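PDB 3TCR: molybdopterin biosynthesis protein from Mycobacterium abscessus, which probably takes part in making the molybdenum cofactor, as a trimeric member of the MoCF_biosynth family thought to bind molybdopterin. Local coordinates for residues Pro121-Ile135 with Arg155-Asn168. Sequence-based numbering, arbitrary orientation.
Sequences PEATQPLLDRELLGI and RGVAGISGSTLVVN
At the antiparallel edge of the sheet in this probable molybdopterin-binding domain, strand 130-131 borders hairpin strand 158-161 through a classic beta bulge, in which Asp-129 and Arg-130 both face Ile-160. Asp-129 N gives a bond of 2.8 Å to Ile-160 O, whereas that from Arg-130 N is weak; Ile-160 N returns one to Arg-130 O, and Leu-132 N reaches Ala-158 O. Gly-159, lacking a side chain, lets Glu-131 approach to 4.1 Å between CA atoms. The hairpin's type II' turn is held by two bonds to residues 127-129: the N-H of Gly-162, whose positive phi suits glycine, meets Asp-129 OD2 almost in line with the CG-OD2 bond (N to OD2 2.8 Å), while Ser-161 OG, set anti to its own N (chi1 -173°), donates to Leu-127 O at 2.7 Å. Thr-124 uses both branches: OG1 takes an almost linear bond (171°) from Asn-168 ND2, in that amide's plane, and also bonds Ala-120 O, while CG2 packs on Val-157 CG2 and Val-166 CG1. Asn-168 ND2 also bonds Thr-108 OG1 and OD1 accepts from Val-157 N, so the amide is held at both ends. Glu-122 OE2 forms a salt bridge with Arg-155 NH1 (3.0 Å), their planes 51° apart, and Pro-121 CG covers one guanidinium face. OE2 is shared with Arg-130 NH2 of the third subunit, placing the bridge at the trimer interface, while Gly-113 O holds Arg-155 NE within its own chain. On the sheet's other side, Leu-132 CD1 and Ile-135 CD1 converge on Leu-165 CD1 against helix 173-196, whereas Leu-127 and Ser-161 lean on helix 88-100.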
loop_
_atom_site.group_PDB
_atom_site.type_symbol
_atom_site.label_atom_id
_atom_site.label_comp_id
_atom_site.label_asym_id
_atom_site.label_seq_id
_atom_site.Cartn_x
_atom_site.Cartn_y
_atom_site.Cartn_z
ATOM N N PRO A 121 8.217 -0.937 -12.755
ATOM C CA PRO A 121 6.879 -1.188 -12.215
ATOM C C PRO A 121 5.766 -1.138 -13.270
ATOM O O PRO A 121 4.879 -1.999 -13.284
ATOM C CB PRO A 121 6.706 -0.092 -11.177
ATOM C CG PRO A 121 8.106 0.414 -10.900
ATOM C CD PRO A 121 8.811 0.292 -12.213
ATOM N N GLU A 122 5.816 -0.140 -14.143
ATOM C CA GLU A 122 4.858 -0.030 -15.267
ATOM C C GLU A 122 4.920 -1.265 -16.153
ATOM O O GLU A 122 3.888 -1.713 -16.665
ATOM C CB GLU A 122 5.190 1.177 -16.148
ATOM C CG GLU A 122 4.853 2.535 -15.551
ATOM C CD GLU A 122 5.851 3.055 -14.522
ATOM O OE1 GLU A 122 6.878 2.421 -14.226
ATOM O OE2 GLU A 122 5.566 4.137 -13.978
ATOM N N ALA A 123 6.126 -1.806 -16.341
ATOM C CA ALA A 123 6.314 -2.985 -17.207
ATOM C C ALA A 123 5.752 -4.240 -16.538
ATOM O O ALA A 123 5.190 -5.109 -17.211
ATOM C CB ALA A 123 7.773 -3.201 -17.581
ATOM N N THR A 124 5.919 -4.310 -15.215
ATOM C CA THR A 124 5.554 -5.489 -14.424
ATOM C C THR A 124 4.060 -5.624 -14.111
ATOM O O THR A 124 3.494 -6.690 -14.301
ATOM C CB THR A 124 6.399 -5.539 -13.132
ATOM O OG1 THR A 124 7.777 -5.542 -13.514
ATOM C CG2 THR A 124 6.102 -6.806 -12.259
ATOM N N GLN A 125 3.456 -4.563 -13.596
ATOM C CA GLN A 125 2.058 -4.565 -13.139
ATOM C C GLN A 125 1.068 -5.215 -14.130
ATOM O O GLN A 125 0.274 -6.075 -13.715
ATOM C CB GLN A 125 1.598 -3.144 -12.764
ATOM C CG GLN A 125 0.176 -3.043 -12.161
ATOM C CD GLN A 125 0.085 -3.644 -10.764
ATOM O OE1 GLN A 125 1.064 -3.612 -10.004
ATOM N NE2 GLN A 125 -1.083 -4.221 -10.423
ATOM N N PRO A 126 1.130 -4.868 -15.432
ATOM C CA PRO A 126 0.135 -5.493 -16.349
ATOM C C PRO A 126 0.286 -6.987 -16.564
ATOM O O PRO A 126 -0.634 -7.629 -17.104
ATOM C CB PRO A 126 0.322 -4.745 -17.692
ATOM C CG PRO A 126 1.179 -3.540 -17.368
ATOM C CD PRO A 126 1.934 -3.833 -16.083
ATOM N N LEU A 127 1.418 -7.546 -16.179
ATOM C CA LEU A 127 1.657 -8.995 -16.313
ATOM C C LEU A 127 1.145 -9.798 -15.120
ATOM O O LEU A 127 1.167 -11.043 -15.142
ATOM C CB LEU A 127 3.168 -9.270 -16.453
ATOM C CG LEU A 127 3.933 -8.460 -17.502
ATOM C CD1 LEU A 127 5.395 -8.879 -17.449
ATOM C CD2 LEU A 127 3.304 -8.694 -18.875
ATOM N N LEU A 128 0.765 -9.101 -14.050
ATOM C CA LEU A 128 0.429 -9.783 -12.800
ATOM C C LEU A 128 -1.005 -10.297 -12.838
ATOM O O LEU A 128 -1.896 -9.522 -13.114
ATOM C CB LEU A 128 0.628 -8.833 -11.617
ATOM C CG LEU A 128 2.061 -8.316 -11.398
ATOM C CD1 LEU A 128 2.176 -7.409 -10.161
ATOM C CD2 LEU A 128 3.063 -9.465 -11.316
ATOM N N ASP A 129 -1.226 -11.580 -12.588
ATOM C CA ASP A 129 -2.589 -12.107 -12.453
ATOM C C ASP A 129 -3.171 -11.726 -11.097
ATOM O O ASP A 129 -4.400 -11.612 -10.950
ATOM C CB ASP A 129 -2.609 -13.644 -12.573
ATOM C CG ASP A 129 -2.105 -14.120 -13.901
ATOM O OD1 ASP A 129 -2.669 -13.742 -14.943
ATOM O OD2 ASP A 129 -1.120 -14.857 -13.906
ATOM N N ARG A 130 -2.294 -11.648 -10.090
ATOM C CA ARG A 130 -2.673 -11.090 -8.793
ATOM C C ARG A 130 -1.465 -10.441 -8.110
ATOM O O ARG A 130 -0.372 -10.966 -8.101
ATOM C CB ARG A 130 -3.392 -12.116 -7.872
ATOM C CG ARG A 130 -2.594 -13.292 -7.347
ATOM C CD ARG A 130 -3.520 -14.327 -6.660
ATOM N NE ARG A 130 -4.924 -14.142 -7.077
ATOM C CZ ARG A 130 -5.967 -14.882 -6.701
ATOM N NH1 ARG A 130 -5.791 -15.935 -5.924
ATOM N NH2 ARG A 130 -7.179 -14.580 -7.124
ATOM N N GLU A 131 -1.686 -9.258 -7.556
ATOM C CA GLU A 131 -0.634 -8.530 -6.865
ATOM C C GLU A 131 -0.474 -9.028 -5.437
ATOM O O GLU A 131 -1.432 -9.547 -4.828
ATOM C CB GLU A 131 -0.864 -6.993 -6.882
ATOM C CG GLU A 131 -2.164 -6.502 -6.258
ATOM C CD GLU A 131 -2.443 -4.997 -6.476
ATOM O OE1 GLU A 131 -1.657 -4.318 -7.216
ATOM O OE2 GLU A 131 -3.472 -4.508 -5.905
ATOM N N LEU A 132 0.745 -8.868 -4.911
ATOM C CA LEU A 132 1.080 -9.234 -3.544
ATOM C C LEU A 132 1.685 -8.010 -2.901
ATOM O O LEU A 132 2.926 -7.857 -2.783
ATOM C CB LEU A 132 2.049 -10.424 -3.510
ATOM C CG LEU A 132 1.424 -11.740 -3.997
ATOM C CD1 LEU A 132 2.456 -12.834 -4.270
ATOM C CD2 LEU A 132 0.366 -12.212 -2.993
ATOM N N LEU A 133 0.788 -7.122 -2.512
ATOM C CA LEU A 133 1.152 -5.845 -1.960
ATOM C C LEU A 133 2.005 -6.026 -0.723
ATOM O O LEU A 133 2.913 -5.237 -0.465
ATOM C CB LEU A 133 -0.100 -5.028 -1.619
ATOM C CG LEU A 133 -0.819 -4.324 -2.768
ATOM C CD1 LEU A 133 -2.124 -3.672 -2.270
ATOM C CD2 LEU A 133 0.113 -3.302 -3.401
ATOM N N GLY A 134 1.704 -7.055 0.047
ATOM C CA GLY A 134 2.478 -7.376 1.228
ATOM C C GLY A 134 3.969 -7.464 1.013
ATOM O O GLY A 134 4.744 -7.076 1.892
ATOM N N ILE A 135 4.386 -8.014 -0.130
ATOM C CA ILE A 135 5.815 -8.133 -0.446
ATOM C C ILE A 135 6.401 -6.730 -0.698
ATOM O O ILE A 135 7.402 -6.345 -0.066
ATOM C CB ILE A 135 6.066 -9.080 -1.645
ATOM C CG1 ILE A 135 5.673 -10.544 -1.315
ATOM C CG2 ILE A 135 7.521 -9.099 -2.055
ATOM C CD1 ILE A 135 5.799 -11.480 -2.502
ATOM N N ARG A 155 9.263 2.259 -6.227
ATOM C CA ARG A 155 7.931 2.058 -6.812
ATOM C C ARG A 155 7.667 0.577 -7.195
ATOM O O ARG A 155 6.665 0.239 -7.863
ATOM C CB ARG A 155 7.738 2.991 -7.991
ATOM C CG ARG A 155 7.798 4.455 -7.612
ATOM C CD ARG A 155 7.426 5.394 -8.762
ATOM N NE ARG A 155 8.250 5.088 -9.901
ATOM C CZ ARG A 155 7.872 4.440 -10.999
ATOM N NH1 ARG A 155 6.629 4.042 -11.198
ATOM N NH2 ARG A 155 8.785 4.196 -11.929
ATOM N N GLY A 156 8.565 -0.305 -6.773
ATOM C CA GLY A 156 8.492 -1.703 -7.154
ATOM C C GLY A 156 7.139 -2.325 -6.816
ATOM O O GLY A 156 6.501 -1.950 -5.818
ATOM N N VAL A 157 6.658 -3.216 -7.678
ATOM C CA VAL A 157 5.488 -4.040 -7.372
ATOM C C VAL A 157 5.907 -5.500 -7.237
ATOM O O VAL A 157 7.079 -5.871 -7.483
ATOM C CB VAL A 157 4.407 -3.908 -8.458
ATOM C CG1 VAL A 157 3.961 -2.442 -8.626
ATOM C CG2 VAL A 157 4.901 -4.490 -9.776
ATOM N N ALA A 158 4.939 -6.337 -6.861
ATOM C CA ALA A 158 5.154 -7.762 -6.673
ATOM C C ALA A 158 3.860 -8.520 -6.899
ATOM O O ALA A 158 2.769 -8.023 -6.584
ATOM C CB ALA A 158 5.703 -8.060 -5.277
ATOM N N GLY A 159 3.976 -9.736 -7.411
ATOM C CA GLY A 159 2.796 -10.554 -7.682
ATOM C C GLY A 159 3.097 -11.864 -8.385
ATOM O O GLY A 159 4.283 -12.217 -8.554
ATOM N N ILE A 160 2.019 -12.587 -8.760
ATOM C CA ILE A 160 2.116 -13.874 -9.438
ATOM C C ILE A 160 1.737 -13.634 -10.881
ATOM O O ILE A 160 0.710 -13.012 -11.156
ATOM C CB ILE A 160 1.155 -14.938 -8.869
ATOM C CG1 ILE A 160 1.418 -15.213 -7.381
ATOM C CG2 ILE A 160 1.214 -16.257 -9.652
ATOM C CD1 ILE A 160 2.818 -15.733 -7.086
ATOM N N SER A 161 2.574 -14.121 -11.795
ATOM C CA SER A 161 2.267 -14.155 -13.200
ATOM C C SER A 161 2.430 -15.605 -13.670
ATOM O O SER A 161 3.528 -16.150 -13.610
ATOM C CB SER A 161 3.229 -13.231 -13.949
ATOM O OG SER A 161 2.889 -13.098 -15.316
ATOM N N GLY A 162 1.344 -16.227 -14.128
ATOM C CA GLY A 162 1.388 -17.639 -14.468
ATOM C C GLY A 162 1.733 -18.467 -13.225
ATOM O O GLY A 162 0.979 -18.466 -12.235
ATOM N N SER A 163 2.849 -19.201 -13.274
ATOM C CA SER A 163 3.332 -19.947 -12.092
ATOM C C SER A 163 4.524 -19.261 -11.424
ATOM O O SER A 163 5.151 -19.852 -10.531
ATOM C CB SER A 163 3.733 -21.374 -12.460
ATOM O OG SER A 163 4.938 -21.445 -13.217
ATOM N N THR A 164 4.797 -18.014 -11.819
ATOM C CA THR A 164 5.974 -17.281 -11.396
ATOM C C THR A 164 5.685 -16.153 -10.394
ATOM O O THR A 164 4.781 -15.323 -10.598
ATOM C CB THR A 164 6.677 -16.690 -12.641
ATOM O OG1 THR A 164 6.889 -17.748 -13.592
ATOM C CG2 THR A 164 8.022 -16.032 -12.280
ATOM N N LEU A 165 6.435 -16.140 -9.299
ATOM C CA LEU A 165 6.462 -14.987 -8.405
ATOM C C LEU A 165 7.466 -13.952 -8.978
ATOM O O LEU A 165 8.600 -14.299 -9.258
ATOM C CB LEU A 165 6.848 -15.413 -6.980
ATOM C CG LEU A 165 7.011 -14.357 -5.889
ATOM C CD1 LEU A 165 5.733 -13.555 -5.692
ATOM C CD2 LEU A 165 7.515 -15.018 -4.585
ATOM N N VAL A 166 6.994 -12.717 -9.180
ATOM C CA VAL A 166 7.752 -11.618 -9.761
ATOM C C VAL A 166 7.819 -10.478 -8.744
ATOM O O VAL A 166 6.782 -10.032 -8.239
ATOM C CB VAL A 166 7.114 -11.108 -11.077
ATOM C CG1 VAL A 166 8.030 -10.069 -11.740
ATOM C CG2 VAL A 166 6.798 -12.288 -12.021
ATOM N N VAL A 167 9.039 -10.027 -8.443
ATOM C CA VAL A 167 9.283 -8.970 -7.466
ATOM C C VAL A 167 10.322 -7.951 -7.977
ATOM O O VAL A 167 11.454 -8.320 -8.356
ATOM C CB VAL A 167 9.773 -9.576 -6.122
ATOM C CG1 VAL A 167 9.896 -8.498 -5.030
ATOM C CG2 VAL A 167 8.850 -10.749 -5.682
ATOM N N ASN A 168 9.929 -6.681 -8.015
ATOM C CA ASN A 168 10.844 -5.581 -8.333
ATOM C C ASN A 168 11.620 -5.090 -7.101
ATOM O O ASN A 168 11.003 -4.740 -6.064
ATOM C CB ASN A 168 10.063 -4.348 -8.805
ATOM C CG ASN A 168 9.185 -4.581 -10.024
ATOM O OD1 ASN A 168 8.122 -3.925 -10.131
ATOM N ND2 ASN A 168 9.634 -5.414 -10.981
HETATM O O HOH W 1 -1.569 -17.441 -11.661
#